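Local coordinates for protein beta-glucuronidase (uncultured Clostridium sp., PDB 6U7J) that hydrolyses beta-D-glucuronides as a family 2 glycosyl hydrolase, and as a gut microbial enzyme probably frees estrogens from their glucuronide conjugates, at residues G26-K31 against V77-K82; P58-D63 against F179-I184; D175-N180 against F556-G561; D309-G314 against F573-Q578. All coordinates share one frame; numbering follows the deposited sequence.

Contact 1: G26-K31 against V77-K82; sequences GIWKFK and VWYERK
Lys29 and Glu80 face each other as an antiparallel hydrogen-bonded pair: Lys29 N donates to Glu80 O at 2.9 Å, and Glu80 N returns a bond to Lys29 O. Two residues on, Lys31 and Trp78 repeat the exchange, with Trp78 N reaching Lys31 O at 2.7 Å. Phe30 and Tyr79 form the non-hydrogen-bonded pair between them, where Phe30 CA comes within 3.1 Å of Trp78 O in a CA-H...O contact. The charged ends on the Lys29, Lys31, Trp78 and Glu80 face find partners outside the pair: Lys29 a salt bridge to Asp54, Glu80 one to Arg138 besides a bond from the backbone N of Leu49, and Lys31 the carbonyl of Glu50.

The other face is largely aromatic. The Phe30 ring, with CG anti to the backbone N (chi1 175°), presents its CD2-CE2 edge to the face of Tyr79 in a T-shaped stack, centroids 4.9 Å apart and planes at 89°. Val77 CG2 packs on Phe30 CE2 at 3.7 Å. Farther along, the aliphatic part of Arg81 lies over the Trp28 indole: Arg81 CG sits 3.5 Å from the centroid of the six-membered ring, almost on its normal, as a CH-pi contact, while the guanidinium plane stands 82° from the ring. A bend at chi3 then carries Arg81 NE and NH2 to Lys82 O, so one carbonyl receives two N-H groups.

Aromatic rings, with Val77 and the Arg81 chain, thus pack one face of this sheet in the sugar-binding domain; the other mixes charged groups with the Trp78 ring, which meets Trp44 edge-to-face, and buries a carboxylate whose charge is probably balanced by Arg138.

Contact 2: P58-D63 against F179-I184; sequences PSSYND and FNYSGI
A short, loosely paired antiparallel link between two loops of the sugar-binding domain is continued here by side chains that bond in place of a regular strand. Ser59 N donates to Ile184 O, and Tyr61 N to Ser182 O at 3.0 Å. Asn62 then takes over: with CG anti to the carbonyl carbon, beside the backbone N (chi1 -51°), its OD1 accepts from Ser182 N at 2.9 Å in a nearly straight bond (171°), the carboxamide mimicking a backbone carbonyl. Its ND2 lies at the edge of the Phe179 ring and bonds to a water that donates to Asn180 O.

At the far end Tyr181 OH donates to Asp63 OD2 at 2.7 Å, meeting it on the syn side, with carboxylate and ring planes 82° apart. The same hydroxyl also bonds to Arg575 NH2. Between these, Ser60 OG touches Tyr181 CB at 3.4 Å, and the Tyr61 ring lies against Ser182, its CE2 3.5 Å from Ser182 CB. A second water joins Tyr61 OH and Ser182 OG, and the latter also bonds to Thr102 O. Glycine suits position 183, since a CB there would clash with Ser59 O and jam against the preceding carbonyl.

Tyr61 packs on Val77 and Tyr79 of strand 76-85 and on Met55 of strand 53-57, while the backbone of Ser60 bonds to Arg313 and its OG to Lys315 N, in the loop leading to helix 319-332 of the TIM barrel.

Contact 3: D175-N180 against F556-G561; sequences DFDFFN and FMTAFG
Phe179 and Met557 bring the two loops together: Phe179 N donates to Met557 O at 3.2 Å. A weak second bond runs the other way, from Ala559 N to Asp177 O at 3.3 Å, so the backbones are bridged on both sides of Thr558. With Phe179 CG anti to the backbone N (chi1 -168°), the ring sets its edge along the carbonyl of Thr558, CD2 lying 3.5 Å from Thr558 O. The thioether end of Met557, bent at chi2 and chi3, brings CE to 3.9 Å from Phe179 CD2, and Phe560 CZ lies 4.3 Å from Phe179 CE2.

On the other flank, Asp177 OD2 rests 3.7 Å from the methyl Thr558 CG2, while Thr558 OG1 bonds to Ala559 O within its own loop. The Asp177 carboxylate is held by a salt bridge from Arg564 NE to OD2 and a hydrogen bond from Asn568 ND2 to OD1, which fixes its rotation. Its plane stands at 88° to the Phe556 ring, with Asp177 OD1 4.0 Å from Phe556 CZ, and Phe556 CE1 lies 4.2 Å from Phe178 CB.

Further out, Phe178 and Phe556 both pack against His307, and Met557 and Phe560 touch Lys517 and Val521 of the third subunit respectively. The interface joins the sugar-binding domain to the loop after strand 545-551, the eighth of the (beta/alpha)8 barrel, at the end where such barrels carry active sites.

Contact 4: D309-G314 against F573-Q578; sequences DSDIRG and FTRERQ
Asp309, Asp311 and Arg575 form a salt-bridge network that joins two loops of the TIM barrel domain, those after strands 297-305 and 545-551. Arg575, extended from CG to NE, grips Asp309 side-on with two nitrogens: NE reaches OD1 at 2.7 Å in an almost straight bond (172°), on the syn side of the carboxylate, while Arg575 NH2 meets Asp309 OD2 at 2.9 Å from above the carboxylate plane. Arginine suits this place because NE and NH2 can each serve a different oxygen. Asp309 OD2 also accepts from Met557 N.

The third guanidinium nitrogen, Arg575 NH1, makes a weaker, bent bond to Asp311 OD1 at 3.1 Å, with the two groups' planes 82° apart. One face of the guanidinium lies beneath the Ser310 carbonyl. Two waters fill in: one lies between Asp309 OD1 and Arg577 NH1, accepting from the latter, and the other takes the N-H of Asp311 and donates to Arg575 O. That carbonyl also accepts from Arg577 NH1, Arg577 NE pairs with Asp325, and Arg577 NH2 makes a weak bond to Asp309 O.

The turn from Thr574 to Arg577 is type I, and Glu576 on it brings its carboxylate to Asp311; these two acids also pack on Asp311 and Glu576 of the second subunit, respectively. Asp311 OD2 lies 2.6 Å from Glu576 OE2, close enough that one of the two acids probably holds a proton there.

In the fold
Contacts 1 and 2 are buried within the sugar-binding domain, whereas contacts 3 and 4 are only partly buried. Contact 1 is regular sheet, with aromatic packing on one face; contact 2, its centre about 13 Å away, is irregular and packs onto it through Tyr61. Contact 3 shares Phe179 and Asn180 with contact 2 and reaches the TIM barrel domain through backbone bonds and rings. Contact 4 lies wholly in that domain, relies on charge, and is hydrogen-bonded to both contact 2 and contact 3. Contacts 1 and 4 both reach the second subunit, contact 3 the third, and contact 4 also the fourth, through Gln578.

Contact 1: G26-K31 against V77-K82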
# COMPACT_ATOMS: atom_id res chain seq x y z
N GLY B 26 -30.47 6.15 15.51
CA GLY B 26 -30.77 6.87 14.29
C GLY B 26 -29.93 8.14 14.14
O GLY B 26 -28.79 8.22 14.60
N ILE B 27 -30.52 9.14 13.51
CA ILE B 27 -29.83 10.38 13.20
C ILE B 27 -30.36 11.46 14.14
O ILE B 27 -31.57 11.68 14.22
CB ILE B 27 -30.03 10.78 11.73
CG1 ILE B 27 -29.65 9.62 10.80
CG2 ILE B 27 -29.26 12.02 11.42
CD1 ILE B 27 -28.26 9.08 11.03
N TRP B 28 -29.45 12.10 14.88
CA TRP B 28 -29.78 13.22 15.75
C TRP B 28 -29.29 14.53 15.13
O TRP B 28 -28.48 14.53 14.20
CB TRP B 28 -29.11 13.07 17.13
CG TRP B 28 -29.53 11.89 17.97
CD1 TRP B 28 -29.77 10.61 17.55
CD2 TRP B 28 -29.75 11.91 19.38
NE1 TRP B 28 -30.12 9.82 18.63
CE2 TRP B 28 -30.11 10.60 19.76
CE3 TRP B 28 -29.68 12.90 20.37
CZ2 TRP B 28 -30.41 10.25 21.08
CZ3 TRP B 28 -29.96 12.56 21.67
CH2 TRP B 28 -30.32 11.24 22.02
N LYS B 29 -29.75 15.64 15.70
CA LYS B 29 -29.20 16.94 15.35
C LYS B 29 -28.04 17.26 16.28
O LYS B 29 -28.00 16.80 17.42
CB LYS B 29 -30.27 18.04 15.43
CG LYS B 29 -31.43 17.83 14.47
CD LYS B 29 -30.90 17.75 13.04
CE LYS B 29 -31.99 17.47 12.00
NZ LYS B 29 -31.50 17.73 10.61
N PHE B 30 -27.11 18.07 15.79
CA PHE B 30 -25.81 18.20 16.44
C PHE B 30 -25.21 19.56 16.15
O PHE B 30 -25.30 20.07 15.03
CB PHE B 30 -24.89 17.07 15.96
CG PHE B 30 -23.47 17.14 16.47
CD1 PHE B 30 -22.54 18.02 15.91
CD2 PHE B 30 -23.04 16.24 17.45
CE1 PHE B 30 -21.23 18.04 16.35
CE2 PHE B 30 -21.73 16.25 17.89
CZ PHE B 30 -20.81 17.14 17.34
N LYS B 31 -24.54 20.12 17.15
CA LYS B 31 -23.83 21.37 17.02
C LYS B 31 -22.72 21.38 18.07
O LYS B 31 -22.92 20.90 19.19
CB LYS B 31 -24.77 22.57 17.23
CG LYS B 31 -24.11 23.91 17.04
CD LYS B 31 -25.14 25.02 16.77
CE LYS B 31 -25.94 25.33 18.00
NZ LYS B 31 -26.80 26.54 17.76
N VAL B 77 -20.15 19.56 23.04
CA VAL B 77 -21.02 19.55 21.87
C VAL B 77 -22.44 19.25 22.33
O VAL B 77 -22.66 18.83 23.47
CB VAL B 77 -20.56 18.53 20.80
CG1 VAL B 77 -19.12 18.82 20.38
CG2 VAL B 77 -20.68 17.08 21.33
N TRP B 78 -23.39 19.43 21.42
CA TRP B 78 -24.81 19.38 21.73
C TRP B 78 -25.52 18.46 20.75
O TRP B 78 -25.43 18.66 19.53
CB TRP B 78 -25.41 20.79 21.69
CG TRP B 78 -24.85 21.62 22.79
CD1 TRP B 78 -23.67 22.30 22.79
CD2 TRP B 78 -25.43 21.80 24.08
NE1 TRP B 78 -23.48 22.91 24.01
CE2 TRP B 78 -24.55 22.62 24.82
CE3 TRP B 78 -26.61 21.35 24.69
CZ2 TRP B 78 -24.81 23.02 26.14
CZ3 TRP B 78 -26.87 21.75 26.00
CH2 TRP B 78 -25.98 22.58 26.70
N TYR B 79 -26.19 17.45 21.28
CA TYR B 79 -27.04 16.56 20.51
C TYR B 79 -28.50 16.83 20.86
O TYR B 79 -28.82 17.18 22.00
CB TYR B 79 -26.77 15.10 20.83
CG TYR B 79 -25.47 14.48 20.34
CD1 TYR B 79 -25.49 13.53 19.32
CD2 TYR B 79 -24.25 14.79 20.93
CE1 TYR B 79 -24.33 12.93 18.88
CE2 TYR B 79 -23.07 14.17 20.49
CZ TYR B 79 -23.13 13.25 19.46
OH TYR B 79 -21.99 12.62 19.00
N GLU B 80 -29.39 16.59 19.90
CA GLU B 80 -30.81 16.73 20.18
C GLU B 80 -31.62 15.82 19.28
O GLU B 80 -31.29 15.65 18.11
CB GLU B 80 -31.26 18.18 19.98
CG GLU B 80 -32.71 18.41 20.29
CD GLU B 80 -33.00 19.89 20.43
OE1 GLU B 80 -32.91 20.40 21.56
OE2 GLU B 80 -33.28 20.55 19.39
N ARG B 81 -32.68 15.24 19.85
CA ARG B 81 -33.69 14.57 19.04
C ARG B 81 -35.02 14.60 19.78
O ARG B 81 -35.11 15.01 20.94
CB ARG B 81 -33.27 13.13 18.69
CG ARG B 81 -33.33 12.15 19.85
CD ARG B 81 -33.37 10.72 19.36
NE ARG B 81 -34.72 10.35 18.92
CZ ARG B 81 -35.01 9.28 18.18
NH1 ARG B 81 -34.05 8.45 17.77
NH2 ARG B 81 -36.26 9.05 17.84
N LYS B 82 -36.06 14.16 19.09
CA LYS B 82 -37.39 14.04 19.66
C LYS B 82 -37.76 12.56 19.84
O LYS B 82 -37.29 11.70 19.09
CB LYS B 82 -38.41 14.76 18.78
CG LYS B 82 -38.35 16.28 19.05
CD LYS B 82 -38.96 17.13 17.95
CE LYS B 82 -38.60 18.61 18.16
NZ LYS B 82 -37.17 18.93 17.83

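Contact 2: P58-D63 against F179-I184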
# COMPACT_ATOMS: atom_id res chain seq x y z
N PRO B 58 -25.57 5.21 17.78
CA PRO B 58 -24.30 5.50 18.45
C PRO B 58 -23.12 5.65 17.47
O PRO B 58 -23.14 5.04 16.40
CB PRO B 58 -24.11 4.26 19.34
CG PRO B 58 -24.74 3.16 18.54
CD PRO B 58 -25.88 3.77 17.76
N SER B 59 -22.10 6.42 17.87
CA SER B 59 -20.95 6.77 17.05
C SER B 59 -20.16 7.86 17.78
O SER B 59 -20.74 8.61 18.57
CB SER B 59 -21.36 7.29 15.66
OG SER B 59 -20.23 7.60 14.85
N SER B 60 -18.86 7.92 17.55
CA SER B 60 -18.11 9.13 17.84
C SER B 60 -18.45 10.17 16.78
O SER B 60 -18.80 9.84 15.65
CB SER B 60 -16.60 8.83 17.83
OG SER B 60 -16.26 7.68 18.62
N TYR B 61 -18.34 11.46 17.14
CA TYR B 61 -18.54 12.48 16.12
C TYR B 61 -17.28 12.84 15.35
O TYR B 61 -17.37 13.55 14.34
CB TYR B 61 -19.13 13.77 16.72
CG TYR B 61 -18.30 14.48 17.78
CD1 TYR B 61 -17.22 15.28 17.45
CD2 TYR B 61 -18.66 14.38 19.13
CE1 TYR B 61 -16.49 15.93 18.44
CE2 TYR B 61 -17.94 15.01 20.11
CZ TYR B 61 -16.86 15.79 19.77
OH TYR B 61 -16.16 16.44 20.77
N ASN B 62 -16.11 12.37 15.78
CA ASN B 62 -14.86 12.97 15.32
C ASN B 62 -14.52 12.61 13.88
O ASN B 62 -13.90 13.42 13.19
CB ASN B 62 -13.72 12.57 16.25
CG ASN B 62 -14.03 12.84 17.71
OD1 ASN B 62 -14.70 12.03 18.38
ND2 ASN B 62 -13.54 13.94 18.22
N ASP B 63 -14.88 11.43 13.38
CA ASP B 63 -14.49 11.03 12.03
C ASP B 63 -15.64 11.05 11.02
O ASP B 63 -15.49 10.54 9.91
CB ASP B 63 -13.83 9.64 12.06
CG ASP B 63 -12.49 9.64 12.77
OD1 ASP B 63 -11.93 10.75 13.00
OD2 ASP B 63 -12.01 8.54 13.10
N PHE B 179 -6.95 7.60 20.63
CA PHE B 179 -7.56 8.88 20.31
C PHE B 179 -8.72 9.19 21.26
O PHE B 179 -9.52 8.32 21.59
CB PHE B 179 -8.05 8.87 18.85
CG PHE B 179 -8.44 10.22 18.33
CD1 PHE B 179 -9.75 10.67 18.46
CD2 PHE B 179 -7.50 11.04 17.76
CE1 PHE B 179 -10.12 11.93 18.00
CE2 PHE B 179 -7.86 12.32 17.29
CZ PHE B 179 -9.17 12.76 17.42
N ASN B 180 -8.80 10.45 21.72
CA ASN B 180 -9.83 10.83 22.69
C ASN B 180 -11.17 11.09 21.98
O ASN B 180 -11.69 12.20 21.97
CB ASN B 180 -9.39 12.04 23.50
CG ASN B 180 -10.25 12.24 24.77
OD1 ASN B 180 -10.72 11.28 25.38
ND2 ASN B 180 -10.45 13.50 25.15
N TYR B 181 -11.71 10.02 21.38
CA TYR B 181 -13.00 10.09 20.70
C TYR B 181 -14.10 10.48 21.67
O TYR B 181 -14.11 10.06 22.83
CB TYR B 181 -13.38 8.74 20.09
CG TYR B 181 -12.69 8.36 18.79
CD1 TYR B 181 -12.95 9.05 17.61
CD2 TYR B 181 -11.80 7.29 18.75
CE1 TYR B 181 -12.34 8.71 16.44
CE2 TYR B 181 -11.17 6.93 17.56
CZ TYR B 181 -11.45 7.64 16.42
OH TYR B 181 -10.85 7.29 15.25
N SER B 182 -15.06 11.25 21.17
CA SER B 182 -16.16 11.73 21.99
C SER B 182 -17.46 11.56 21.22
O SER B 182 -17.48 11.52 19.99
CB SER B 182 -15.94 13.19 22.38
OG SER B 182 -16.95 13.65 23.25
N GLY B 183 -18.55 11.44 21.97
CA GLY B 183 -19.88 11.34 21.39
C GLY B 183 -20.75 10.42 22.22
O GLY B 183 -20.45 10.14 23.38
N ILE B 184 -21.83 9.94 21.62
CA ILE B 184 -22.74 8.99 22.24
C ILE B 184 -22.44 7.63 21.62
O ILE B 184 -22.95 7.30 20.54
CB ILE B 184 -24.21 9.40 22.06
CG1 ILE B 184 -24.43 10.81 22.62
CG2 ILE B 184 -25.14 8.40 22.75
CD1 ILE B 184 -25.87 11.33 22.46
O HOH W 1 -17.30 16.76 23.22
O HOH W 2 -13.06 14.35 21.14

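Contact 3: D175-N180 against F556-G561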
# COMPACT_ATOMS: atom_id res chain seq x y z
N ASP B 175 -1.57 11.17 28.54
CA ASP B 175 -0.47 10.24 28.29
C ASP B 175 -0.96 8.82 28.01
O ASP B 175 -0.23 7.86 28.24
CB ASP B 175 0.50 10.24 29.46
CG ASP B 175 1.29 11.54 29.56
OD1 ASP B 175 0.87 12.42 30.34
OD2 ASP B 175 2.30 11.68 28.84
N PHE B 176 -2.18 8.67 27.52
CA PHE B 176 -2.58 7.39 26.96
C PHE B 176 -2.51 7.45 25.43
O PHE B 176 -2.54 8.52 24.82
CB PHE B 176 -3.98 6.98 27.43
CG PHE B 176 -5.05 8.03 27.18
CD1 PHE B 176 -5.67 8.13 25.95
CD2 PHE B 176 -5.45 8.89 28.20
CE1 PHE B 176 -6.66 9.09 25.73
CE2 PHE B 176 -6.44 9.85 27.98
CZ PHE B 176 -7.04 9.94 26.76
N ASP B 177 -2.39 6.27 24.84
CA ASP B 177 -2.22 6.14 23.39
C ASP B 177 -3.43 6.68 22.64
O ASP B 177 -3.35 7.67 21.89
CB ASP B 177 -2.00 4.66 23.04
CG ASP B 177 -0.98 4.47 21.94
OD1 ASP B 177 -0.69 3.30 21.56
OD2 ASP B 177 -0.47 5.50 21.43
N PHE B 178 -4.58 6.06 22.89
CA PHE B 178 -5.69 6.02 21.96
C PHE B 178 -6.35 7.38 21.81
O PHE B 178 -6.31 8.22 22.72
CB PHE B 178 -6.71 4.96 22.42
CG PHE B 178 -7.16 5.11 23.87
CD1 PHE B 178 -6.41 4.55 24.91
CD2 PHE B 178 -8.36 5.76 24.18
CE1 PHE B 178 -6.83 4.66 26.23
CE2 PHE B 178 -8.80 5.88 25.50
CZ PHE B 178 -8.04 5.32 26.54
N PHE B 179 -6.95 7.60 20.63
CA PHE B 179 -7.56 8.88 20.31
C PHE B 179 -8.72 9.19 21.26
O PHE B 179 -9.52 8.32 21.59
CB PHE B 179 -8.05 8.87 18.85
CG PHE B 179 -8.44 10.22 18.33
CD1 PHE B 179 -9.75 10.67 18.46
CD2 PHE B 179 -7.50 11.04 17.76
CE1 PHE B 179 -10.12 11.93 18.00
CE2 PHE B 179 -7.86 12.32 17.29
CZ PHE B 179 -9.17 12.76 17.42
N ASN B 180 -8.80 10.45 21.72
CA ASN B 180 -9.83 10.83 22.69
C ASN B 180 -11.17 11.09 21.98
O ASN B 180 -11.69 12.20 21.97
CB ASN B 180 -9.39 12.04 23.50
CG ASN B 180 -10.25 12.24 24.77
OD1 ASN B 180 -10.72 11.28 25.38
ND2 ASN B 180 -10.45 13.50 25.15
N PHE B 556 -5.62 0.56 15.40
CA PHE B 556 -6.62 1.47 15.97
C PHE B 556 -6.08 2.89 15.98
O PHE B 556 -4.87 3.12 15.84
CB PHE B 556 -7.02 1.06 17.39
CG PHE B 556 -5.89 1.09 18.37
CD1 PHE B 556 -5.62 2.25 19.12
CD2 PHE B 556 -5.10 -0.05 18.58
CE1 PHE B 556 -4.57 2.28 20.03
CE2 PHE B 556 -4.05 -0.03 19.50
CZ PHE B 556 -3.78 1.13 20.23
N MET B 557 -6.97 3.86 16.18
CA MET B 557 -6.58 5.26 16.06
C MET B 557 -5.98 5.76 17.35
O MET B 557 -6.36 5.33 18.44
CB MET B 557 -7.77 6.14 15.68
CG MET B 557 -7.76 6.60 14.22
SD MET B 557 -6.30 7.55 13.70
CE MET B 557 -6.61 9.13 14.47
N THR B 558 -5.03 6.69 17.22
CA THR B 558 -4.36 7.33 18.35
C THR B 558 -4.35 8.83 18.15
O THR B 558 -4.53 9.34 17.03
CB THR B 558 -2.91 6.87 18.51
OG1 THR B 558 -2.13 7.39 17.42
CG2 THR B 558 -2.78 5.36 18.54
N ALA B 559 -4.10 9.56 19.24
CA ALA B 559 -3.73 10.96 19.10
C ALA B 559 -2.52 11.07 18.18
O ALA B 559 -1.70 10.15 18.07
CB ALA B 559 -3.44 11.56 20.48
N PHE B 560 -2.43 12.19 17.46
CA PHE B 560 -1.38 12.35 16.46
C PHE B 560 -0.01 12.43 17.12
O PHE B 560 0.15 13.08 18.16
CB PHE B 560 -1.61 13.61 15.62
CG PHE B 560 -2.97 13.69 15.04
CD1 PHE B 560 -3.43 12.68 14.21
CD2 PHE B 560 -3.79 14.76 15.33
CE1 PHE B 560 -4.71 12.73 13.69
CE2 PHE B 560 -5.07 14.82 14.81
CZ PHE B 560 -5.53 13.81 13.98
N GLY B 561 0.98 11.79 16.50
CA GLY B 561 2.36 11.81 16.98
C GLY B 561 3.28 11.13 15.99
O GLY B 561 2.85 10.28 15.19

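Contact 4: D309-G314 against F573-Q578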
# COMPACT_ATOMS: atom_id res chain seq x y z
N ASP B 309 -13.03 0.56 18.63
CA ASP B 309 -12.44 1.38 17.57
C ASP B 309 -12.71 0.72 16.23
O ASP B 309 -12.48 -0.49 16.09
CB ASP B 309 -10.93 1.55 17.78
CG ASP B 309 -10.25 2.23 16.60
OD1 ASP B 309 -10.01 1.56 15.57
OD2 ASP B 309 -9.94 3.43 16.70
N SER B 310 -13.18 1.49 15.25
CA SER B 310 -13.27 1.02 13.87
C SER B 310 -13.38 2.25 12.97
O SER B 310 -13.52 3.37 13.45
CB SER B 310 -14.45 0.08 13.64
OG SER B 310 -15.67 0.75 13.89
N ASP B 311 -13.30 2.02 11.66
CA ASP B 311 -13.35 3.13 10.72
C ASP B 311 -14.66 3.90 10.86
O ASP B 311 -15.70 3.34 11.19
CB ASP B 311 -13.20 2.63 9.28
CG ASP B 311 -11.78 2.13 8.97
OD1 ASP B 311 -10.80 2.61 9.58
OD2 ASP B 311 -11.65 1.26 8.08
N ILE B 312 -14.57 5.21 10.62
CA ILE B 312 -15.70 6.12 10.47
C ILE B 312 -16.41 6.43 11.79
O ILE B 312 -16.55 7.61 12.14
CB ILE B 312 -16.69 5.59 9.43
CG1 ILE B 312 -15.99 5.48 8.08
CG2 ILE B 312 -17.91 6.53 9.37
CD1 ILE B 312 -16.80 4.85 7.01
N ARG B 313 -16.86 5.40 12.52
CA ARG B 313 -17.69 5.59 13.71
C ARG B 313 -16.90 5.73 15.01
O ARG B 313 -17.52 5.81 16.08
CB ARG B 313 -18.66 4.41 13.86
CG ARG B 313 -17.95 3.10 14.15
CD ARG B 313 -18.87 1.89 14.27
NE ARG B 313 -20.19 2.09 13.66
CZ ARG B 313 -20.44 1.95 12.37
NH1 ARG B 313 -19.46 1.65 11.52
NH2 ARG B 313 -21.67 2.13 11.92
N GLY B 314 -15.58 5.71 14.96
CA GLY B 314 -14.78 5.84 16.18
C GLY B 314 -14.98 4.68 17.15
O GLY B 314 -14.80 3.51 16.80
N PHE B 573 -4.42 -7.85 13.17
CA PHE B 573 -5.33 -7.62 12.07
C PHE B 573 -5.34 -6.14 11.69
O PHE B 573 -4.98 -5.26 12.50
CB PHE B 573 -6.75 -8.08 12.44
CG PHE B 573 -6.85 -9.55 12.74
CD1 PHE B 573 -7.05 -10.47 11.72
CD2 PHE B 573 -6.77 -10.01 14.06
CE1 PHE B 573 -7.14 -11.84 12.00
CE2 PHE B 573 -6.88 -11.37 14.35
CZ PHE B 573 -7.06 -12.29 13.32
N THR B 574 -5.73 -5.85 10.46
CA THR B 574 -5.86 -4.44 10.08
C THR B 574 -7.09 -3.84 10.77
O THR B 574 -7.88 -4.55 11.40
CB THR B 574 -5.99 -4.30 8.57
OG1 THR B 574 -7.24 -4.87 8.15
CG2 THR B 574 -4.81 -5.02 7.84
N ARG B 575 -7.25 -2.52 10.63
CA ARG B 575 -8.44 -1.88 11.20
C ARG B 575 -9.69 -2.45 10.55
O ARG B 575 -10.76 -2.48 11.18
CB ARG B 575 -8.39 -0.36 11.03
CG ARG B 575 -9.36 0.41 11.95
CD ARG B 575 -8.98 1.88 12.01
NE ARG B 575 -9.60 2.63 13.11
CZ ARG B 575 -10.02 3.88 13.02
NH1 ARG B 575 -9.93 4.54 11.87
NH2 ARG B 575 -10.55 4.48 14.08
N GLU B 576 -9.57 -2.94 9.32
CA GLU B 576 -10.68 -3.52 8.59
C GLU B 576 -10.78 -5.03 8.78
O GLU B 576 -11.46 -5.71 8.00
CB GLU B 576 -10.57 -3.14 7.11
CG GLU B 576 -10.62 -1.59 6.88
CD GLU B 576 -9.30 -0.89 7.18
OE1 GLU B 576 -8.22 -1.54 7.09
OE2 GLU B 576 -9.32 0.31 7.51
N ARG B 577 -10.10 -5.57 9.79
CA ARG B 577 -10.29 -6.96 10.25
C ARG B 577 -9.79 -7.97 9.22
O ARG B 577 -10.44 -8.99 8.97
CB ARG B 577 -11.75 -7.25 10.63
CG ARG B 577 -12.40 -6.38 11.75
CD ARG B 577 -11.44 -5.61 12.64
NE ARG B 577 -12.03 -5.27 13.94
CZ ARG B 577 -11.88 -4.09 14.55
NH1 ARG B 577 -11.18 -3.09 14.00
NH2 ARG B 577 -12.45 -3.89 15.74
N GLN B 578 -8.63 -7.70 8.63
CA GLN B 578 -7.96 -8.69 7.80
C GLN B 578 -6.56 -8.97 8.37
O GLN B 578 -5.90 -8.04 8.84
CB GLN B 578 -7.85 -8.23 6.33
CG GLN B 578 -9.19 -7.86 5.66
CD GLN B 578 -10.17 -9.03 5.61
OE1 GLN B 578 -9.80 -10.20 5.82
NE2 GLN B 578 -11.44 -8.72 5.34
O HOH W 3 -9.63 -1.23 15.54
O HOH W 4 -12.99 -0.65 10.60